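Local coordinates for DUF3256 domain-containing protein (Porphyromonas gingivalis W83, PDB 2P3P), which is of unknown function but belongs to the DUF3256 family and can bind a magnesium ion, at residues A[15-20]-A[111-115]; A[90-95]-A[106-112]. All blocks are in the same frame, centred on the assembly; numbering follows the deposited sequence.

Contact 1. Residues A[15-20]-A[111-115]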
# COMPACT_ATOMS: atom_id res chain seq x y z
N CYS A 15 -10.98 -13.04 -8.02
CA CYS A 15 -11.48 -11.90 -7.22
C CYS A 15 -11.47 -10.61 -8.01
O CYS A 15 -12.43 -9.82 -7.94
CB CYS A 15 -10.65 -11.77 -5.93
SG CYS A 15 -10.83 -13.15 -4.82
N PHE A 16 -10.39 -10.39 -8.75
CA PHE A 16 -10.26 -9.21 -9.60
C PHE A 16 -11.35 -9.13 -10.66
O PHE A 16 -11.94 -8.06 -10.93
CB PHE A 16 -8.91 -9.22 -10.31
CG PHE A 16 -8.62 -7.96 -11.05
CD1 PHE A 16 -8.52 -6.77 -10.38
CD2 PHE A 16 -8.35 -7.98 -12.42
CE1 PHE A 16 -8.19 -5.60 -11.04
CE2 PHE A 16 -8.02 -6.81 -13.08
CZ PHE A 16 -7.96 -5.62 -12.40
N LEU A 17 -11.65 -10.26 -11.29
CA LEU A 17 -12.65 -10.29 -12.33
C LEU A 17 -14.05 -9.98 -11.72
O LEU A 17 -14.87 -9.30 -12.35
CB LEU A 17 -12.68 -11.65 -13.00
CG LEU A 17 -11.54 -12.01 -13.95
CD1 LEU A 17 -11.61 -13.48 -14.30
CD2 LEU A 17 -11.63 -11.17 -15.23
N ALA A 18 -14.32 -10.50 -10.53
CA ALA A 18 -15.63 -10.31 -9.85
C ALA A 18 -15.71 -9.11 -8.89
O ALA A 18 -16.72 -8.92 -8.19
CB ALA A 18 -16.01 -11.59 -9.12
N MSE A 19 -14.68 -8.28 -8.84
CA MSE A 19 -14.69 -7.09 -7.98
C MSE A 19 -15.78 -6.13 -8.50
O MSE A 19 -15.83 -5.85 -9.69
CB MSE A 19 -13.32 -6.43 -8.04
CG MSE A 19 -13.13 -5.19 -7.16
SE MSE A 19 -11.33 -4.49 -7.42
CE MSE A 19 -11.55 -4.02 -9.29
N PRO A 20 -16.69 -5.67 -7.63
CA PRO A 20 -17.70 -4.71 -8.09
C PRO A 20 -17.00 -3.42 -8.56
O PRO A 20 -16.03 -2.93 -7.93
CB PRO A 20 -18.53 -4.42 -6.83
CG PRO A 20 -18.33 -5.62 -5.90
CD PRO A 20 -16.86 -6.04 -6.20
N THR A 111 -12.90 -9.49 2.46
CA THR A 111 -13.07 -10.92 2.18
C THR A 111 -12.86 -11.16 0.68
O THR A 111 -12.83 -10.23 -0.12
CB THR A 111 -14.47 -11.42 2.56
OG1 THR A 111 -15.43 -10.87 1.65
CG2 THR A 111 -14.84 -11.02 4.01
N THR A 112 -12.72 -12.43 0.28
CA THR A 112 -12.58 -12.74 -1.16
C THR A 112 -13.86 -12.43 -1.97
O THR A 112 -13.84 -12.45 -3.21
CB THR A 112 -12.10 -14.17 -1.39
OG1 THR A 112 -12.85 -15.07 -0.56
CG2 THR A 112 -10.63 -14.34 -1.02
N GLU A 113 -14.96 -12.17 -1.27
CA GLU A 113 -16.22 -11.74 -1.88
C GLU A 113 -16.47 -10.24 -1.79
O GLU A 113 -17.63 -9.79 -1.95
CB GLU A 113 -17.41 -12.44 -1.21
CG GLU A 113 -17.45 -13.97 -1.34
CD GLU A 113 -16.32 -14.65 -0.52
OE1 GLU A 113 -16.21 -14.43 0.70
OE2 GLU A 113 -15.50 -15.36 -1.13
N TRP A 114 -15.40 -9.50 -1.49
CA TRP A 114 -15.33 -8.02 -1.47
C TRP A 114 -16.11 -7.35 -0.32
O TRP A 114 -16.55 -6.20 -0.42
CB TRP A 114 -15.67 -7.48 -2.85
CG TRP A 114 -14.60 -7.89 -3.82
CD1 TRP A 114 -14.65 -8.87 -4.76
CD2 TRP A 114 -13.29 -7.35 -3.88
NE1 TRP A 114 -13.44 -8.94 -5.43
CE2 TRP A 114 -12.61 -7.99 -4.91
CE3 TRP A 114 -12.64 -6.31 -3.19
CZ2 TRP A 114 -11.28 -7.67 -5.25
CZ3 TRP A 114 -11.32 -6.00 -3.53
CH2 TRP A 114 -10.67 -6.69 -4.53
N LYS A 115 -16.28 -8.09 0.78
CA LYS A 115 -16.90 -7.55 1.98
C LYS A 115 -15.78 -6.85 2.72
O LYS A 115 -14.77 -7.47 2.97
CB LYS A 115 -17.50 -8.68 2.84
CG LYS A 115 -18.24 -8.25 4.10
CD LYS A 115 -18.65 -9.50 4.92
CE LYS A 115 -19.61 -9.18 6.04
NZ LYS A 115 -18.90 -8.56 7.16
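The indole of W114 lies against the end of the helix that carries C15 and is held there by a hydrogen bond and by M19 packed over one of its faces. NE1 of W114 donates to the backbone O of C15 at 2.8 Å. The bond is bent (147° at the hydrogen), and the donor stands above the carbonyl plane. In selenomethionine M19, CG sits 3.6 Å from the centroid of the six-membered ring, 13° off the normal, in a CH-pi contact. The chain leaves the backbone with CG anti to N (chi1 -178°), runs straight through chi2 and bends only at chi3; SE then reaches the far part of the ring obliquely, 3.7 Å from W114 CH2, a Met-aromatic contact. P20 adds its CD at 3.8 Å from W114 CG, near the root of the side chain.

Beyond the indole the contact thins to C15 SG, still buried, 3.8 Å from T112 CB in the type I turn T111–W114; the solvent side is at the exposed E113, which turns away from the helix, and A18. The turn is braced from within: T111 OG1 accepts from the backbone N of E113, forming an ST turn, and also from the N of K115, while T112 OG1 donates to E113 OE2.

The loop linking strands 104-111 and 116-117 is thus anchored to the C-terminal part of helix 11-18. W114 also meets Y110 edge-to-face and touches I92 of strand 90-98, while R32 of helix 29-39 hydrogen-bonds to the O of M19.

Contact 2. Residues A[90-95]-A[106-112]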
# COMPACT_ATOMS: atom_id res chain seq x y z
N SER A 90 -8.79 -17.25 2.63
CA SER A 90 -7.98 -16.08 2.27
C SER A 90 -8.70 -14.77 2.57
O SER A 90 -9.92 -14.73 2.65
CB SER A 90 -7.71 -16.11 0.76
OG SER A 90 -6.73 -17.07 0.46
N VAL A 91 -7.92 -13.70 2.64
CA VAL A 91 -8.44 -12.32 2.59
C VAL A 91 -7.66 -11.53 1.49
O VAL A 91 -6.55 -11.91 1.08
CB VAL A 91 -8.38 -11.60 3.96
CG1 VAL A 91 -9.29 -12.32 4.99
CG2 VAL A 91 -6.99 -11.46 4.47
N ILE A 92 -8.28 -10.44 1.02
CA ILE A 92 -7.66 -9.53 0.02
C ILE A 92 -7.08 -8.31 0.76
O ILE A 92 -7.77 -7.67 1.53
CB ILE A 92 -8.69 -9.03 -1.03
CG1 ILE A 92 -9.45 -10.22 -1.65
CG2 ILE A 92 -7.98 -8.17 -2.14
CD1 ILE A 92 -10.63 -9.87 -2.46
N CYS A 93 -5.81 -8.00 0.48
CA CYS A 93 -5.13 -6.86 1.05
C CYS A 93 -4.84 -5.90 -0.07
O CYS A 93 -4.26 -6.30 -1.10
CB CYS A 93 -3.81 -7.31 1.69
SG CYS A 93 -2.84 -5.90 2.41
N VAL A 94 -5.28 -4.64 0.09
CA VAL A 94 -5.15 -3.67 -0.98
C VAL A 94 -4.45 -2.50 -0.35
O VAL A 94 -4.85 -2.04 0.72
CB VAL A 94 -6.51 -3.23 -1.62
CG1 VAL A 94 -6.28 -2.33 -2.84
CG2 VAL A 94 -7.33 -4.43 -2.04
N VAL A 95 -3.37 -2.05 -0.98
CA VAL A 95 -2.60 -0.93 -0.47
C VAL A 95 -2.71 0.16 -1.53
O VAL A 95 -2.32 -0.04 -2.70
CB VAL A 95 -1.09 -1.30 -0.21
CG1 VAL A 95 -0.34 -0.09 0.37
CG2 VAL A 95 -0.95 -2.49 0.69
N ARG A 106 -2.87 3.85 2.34
CA ARG A 106 -3.95 3.26 3.12
C ARG A 106 -3.89 1.76 2.85
O ARG A 106 -3.65 1.36 1.72
CB ARG A 106 -5.31 3.80 2.67
CG ARG A 106 -5.47 5.29 2.84
CD ARG A 106 -6.88 5.84 2.42
NE ARG A 106 -7.23 5.34 1.10
CZ ARG A 106 -7.87 4.19 0.91
NH1 ARG A 106 -8.26 3.49 1.97
NH2 ARG A 106 -8.07 3.72 -0.33
N ILE A 107 -4.04 0.96 3.88
CA ILE A 107 -4.17 -0.49 3.72
C ILE A 107 -5.64 -0.85 4.05
O ILE A 107 -6.16 -0.53 5.15
CB ILE A 107 -3.23 -1.27 4.66
CG1 ILE A 107 -1.79 -0.80 4.56
CG2 ILE A 107 -3.28 -2.78 4.31
CD1 ILE A 107 -0.89 -1.51 5.54
N ASP A 108 -6.30 -1.47 3.06
CA ASP A 108 -7.66 -1.97 3.19
C ASP A 108 -7.61 -3.51 3.16
O ASP A 108 -6.75 -4.11 2.52
CB ASP A 108 -8.54 -1.40 2.06
CG ASP A 108 -8.72 0.09 2.14
OD1 ASP A 108 -9.00 0.57 3.26
OD2 ASP A 108 -8.58 0.77 1.10
N PHE A 109 -8.53 -4.13 3.89
CA PHE A 109 -8.75 -5.58 3.83
C PHE A 109 -10.17 -5.90 3.45
O PHE A 109 -11.10 -5.19 3.86
CB PHE A 109 -8.41 -6.25 5.14
CG PHE A 109 -6.95 -6.24 5.44
CD1 PHE A 109 -6.16 -7.35 5.18
CD2 PHE A 109 -6.37 -5.10 6.00
CE1 PHE A 109 -4.82 -7.32 5.49
CE2 PHE A 109 -5.02 -5.07 6.32
CZ PHE A 109 -4.26 -6.15 6.07
N TYR A 110 -10.33 -6.95 2.63
CA TYR A 110 -11.64 -7.46 2.22
C TYR A 110 -11.70 -8.96 2.34
O TYR A 110 -10.66 -9.65 2.26
CB TYR A 110 -11.96 -7.13 0.77
CG TYR A 110 -11.98 -5.70 0.39
CD1 TYR A 110 -13.16 -5.00 0.26
CD2 TYR A 110 -10.80 -5.07 0.10
CE1 TYR A 110 -13.15 -3.65 -0.13
CE2 TYR A 110 -10.77 -3.79 -0.29
CZ TYR A 110 -11.92 -3.08 -0.42
OH TYR A 110 -11.73 -1.76 -0.82
N THR A 111 -12.90 -9.49 2.46
CA THR A 111 -13.07 -10.92 2.18
C THR A 111 -12.86 -11.16 0.68
O THR A 111 -12.83 -10.23 -0.12
CB THR A 111 -14.47 -11.42 2.56
OG1 THR A 111 -15.43 -10.87 1.65
CG2 THR A 111 -14.84 -11.02 4.01
N THR A 112 -12.72 -12.43 0.28
CA THR A 112 -12.58 -12.74 -1.16
C THR A 112 -13.86 -12.43 -1.97
O THR A 112 -13.84 -12.45 -3.21
CB THR A 112 -12.10 -14.17 -1.39
OG1 THR A 112 -12.85 -15.07 -0.56
CG2 THR A 112 -10.63 -14.34 -1.02
O HOH W 1 -12.46 -13.91 2.78
O HOH W 2 -11.37 -17.27 1.29
O HOH W 3 -6.24 0.55 0.13
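S90 and T112 are joined through two waters at the end of this strand pair, where no direct backbone bond links them. One water donates to S90 O and accepts from T112 N at 2.9 Å; the other accepts from S90 N and donates to T112 OG1. Next to these bridges T112 CG2 lies 3.9 Å from S90 CB.

Farther along, strands 90-95 and 106-111 pair in regular antiparallel fashion. I92 with Y110 and V94 with D108 are the hydrogen-bonded pairs, each closed by two nearly straight N-H···O bonds, such as I92 N to Y110 O at 2.8 Å. At the non-hydrogen-bonded pairs, C93 with F109 and V95 with I107, CA-H···O contacts fill in, such as F109 CA to I92 O.

On the face of C93, its SG lies anti to the backbone N (chi1 178°), where it touches both I107 and F109 of the other strand. It meets I107 CG2 at 3.7 Å and approaches the F109 ring obliquely, 4.3 Å from the centroid, a sulfur-aromatic contact. F109 also stacks on F122. On the opposite face V94 CG2 touches Y110 CE2 at 3.9 Å, and I92 sends CD1 to within 3.2 Å of T111 O. Within 106-112, R106 NH1 makes a salt bridge to D108 OD2 at 2.9 Å, on the syn side.

Backbone bonds and apolar contacts thus hold the middle of the hairpin; a salt bridge within one strand sits at the R106–D108 end, and at the S90 end two waters bridge the strands and E11 binds S90 OG.

How the contacts relate
Contacts 1 and 2 lie about 10 Å apart, centre to centre, on the same side of the chain's centre, and share T111 and T112. Along the chain, segment 15-20 comes first, then strand segment 90-95, and both contacts finish on the continuous run 106-115. Contact 2 pairs two adjacent strands of the seven-stranded antiparallel sheet; contact 1 ties the loop leaving the second of them to helix 11-18. They meet directly where I92 CD1 packs 3.6 Å from W114 CZ2 and 4.0 Å from C15 CB. An N-terminal helix is thereby fastened to the sheet at the end of a hairpin, away from the magnesium site at S149.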